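Long-range contact in major pilin protein fimA (Silicibacter pomeroyi, PDB 2IMH), which is of unknown function, belongs to the DUF1028 family and folds as two antiparallel beta sheets layered between helices: residues Thr4-Ala9 with Ile116-Met121. Sequence-based numbering, arbitrary orientation.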
# COMPACT_ATOMS: atom_id res chain seq x y z
N THR A 4 7.00 11.20 4.07
CA THR A 4 6.57 9.90 3.52
C THR A 4 5.92 9.04 4.58
O THR A 4 6.49 8.85 5.66
CB THR A 4 7.77 9.08 2.99
OG1 THR A 4 8.47 9.83 1.99
CG2 THR A 4 7.32 7.72 2.41
N PHE A 5 4.74 8.51 4.29
CA PHE A 5 4.17 7.48 5.16
C PHE A 5 3.42 6.46 4.34
O PHE A 5 2.87 6.79 3.28
CB PHE A 5 3.29 8.06 6.30
CG PHE A 5 2.33 9.13 5.87
CD1 PHE A 5 1.15 8.82 5.18
CD2 PHE A 5 2.59 10.47 6.19
CE1 PHE A 5 0.25 9.83 4.82
CE2 PHE A 5 1.72 11.48 5.82
CZ PHE A 5 0.53 11.15 5.13
N SER A 6 3.46 5.21 4.79
CA SER A 6 2.77 4.11 4.10
C SER A 6 2.20 3.10 5.08
O SER A 6 2.70 2.95 6.20
CB SER A 6 3.70 3.41 3.11
OG SER A 6 4.78 2.75 3.76
N ILE A 7 1.15 2.41 4.66
CA ILE A 7 0.55 1.40 5.51
C ILE A 7 0.29 0.18 4.65
O ILE A 7 -0.13 0.33 3.51
CB ILE A 7 -0.76 1.89 6.17
CG1 ILE A 7 -1.30 0.84 7.14
CG2 ILE A 7 -1.80 2.36 5.12
CD1 ILE A 7 -2.20 1.42 8.18
N LEU A 8 0.65 -0.99 5.17
CA LEU A 8 0.31 -2.28 4.54
C LEU A 8 -0.66 -3.00 5.47
O LEU A 8 -0.50 -2.95 6.69
CB LEU A 8 1.55 -3.15 4.34
CG LEU A 8 2.74 -2.50 3.62
CD1 LEU A 8 3.97 -3.43 3.62
CD2 LEU A 8 2.34 -2.07 2.22
N ALA A 9 -1.64 -3.69 4.90
CA ALA A 9 -2.59 -4.40 5.74
C ALA A 9 -3.19 -5.60 5.04
O ALA A 9 -3.24 -5.64 3.81
CB ALA A 9 -3.71 -3.47 6.21
N ILE A 116 1.27 -3.02 9.06
CA ILE A 116 2.46 -2.26 9.47
C ILE A 116 2.42 -0.88 8.82
O ILE A 116 2.10 -0.74 7.64
CB ILE A 116 3.79 -3.02 9.13
CG1 ILE A 116 5.02 -2.30 9.70
CG2 ILE A 116 3.96 -3.24 7.61
CD1 ILE A 116 6.28 -3.15 9.65
N ALA A 117 2.71 0.14 9.62
CA ALA A 117 2.81 1.51 9.15
C ALA A 117 4.29 1.88 9.23
O ALA A 117 4.97 1.49 10.17
CB ALA A 117 2.01 2.41 10.05
N SER A 118 4.80 2.63 8.23
CA SER A 118 6.19 3.12 8.29
C SER A 118 6.32 4.47 7.61
O SER A 118 5.51 4.82 6.76
CB SER A 118 7.17 2.12 7.67
OG SER A 118 6.87 1.85 6.30
N GLY A 119 7.32 5.24 7.99
CA GLY A 119 7.47 6.53 7.35
C GLY A 119 8.78 7.19 7.71
O GLY A 119 9.52 6.68 8.56
N ASN A 120 9.06 8.31 7.05
CA ASN A 120 10.26 9.08 7.34
C ASN A 120 10.02 10.55 7.00
O ASN A 120 9.02 10.90 6.35
CB ASN A 120 11.50 8.52 6.62
CG ASN A 120 11.36 8.56 5.10
OD1 ASN A 120 11.77 9.53 4.45
ND2 ASN A 120 10.80 7.49 4.52
N MSE A 121 10.93 11.41 7.46
CA MSE A 121 10.72 12.85 7.35
C MSE A 121 9.37 13.28 7.96
O MSE A 121 8.68 14.16 7.43
CB MSE A 121 10.86 13.30 5.89
CG MSE A 121 10.87 14.81 5.66
SE MSE A 121 12.26 15.73 6.66
CE MSE A 121 11.21 16.40 8.16
O HOH W 1 4.66 0.59 5.47
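Ser-6 and Ser-118 both place OG between the backbone N and the carbonyl carbon, chi1 65° and 60°. The two residues are paired on one face of the sheet, and this torsion brings Ser-6 OG to 3.4 Å from Ser-118 OG. Water 1 bridges them. It donates to Ser-6 OG at 2.8 Å and lies 2.7 Å from Ser-118 OG. Ser-6 OG also bonds to Gln-45 OE1 on the facing strand 40-45. Asn-120 CG takes the same position, which lays its amide beside Thr-4. Asn-120 ND2 comes 3.7 Å from Thr-4 CB, but its hydrogen bond goes to Gln-85 OE1. Thr-4 OG1 turns to Ser-2 O instead. At the other end of this row, Leu-8 CD1 rests 4.0 Å from Ile-116 CG2, with the two side chains side by side.

Both are inner strands of a six-stranded antiparallel sheet, 4-9 lying between 115-120 and 16-23. This sheet faces the four-stranded one that includes 40-45. Three hydrogen-bonded pairs, Thr-4/Asn-120, Ser-6/Ser-118 and Leu-8/Ile-116, each close two N-H...O bonds. The straightest is Leu-8 N to Ile-116 O, 2.9 Å and 172°. Between them lie the non-hydrogen-bonded pairs Phe-5/Gly-119 and Ile-7/Ala-117. Phe-5 CA and Gly-119 CA are 4.1 Å apart. On this opposite face, Phe-5 and Ile-7 pack on helices 126-137 and 142-155.

The paired strands thus present two chemically different faces. One is apolar and covered by helices. The other, towards the second sheet, is apolar at Leu-8/Ile-116 and polar at Thr-4, Ser-6, Ser-118 and Asn-120, where a water and glutamine side chains satisfy buried hydroxyl and amide groups.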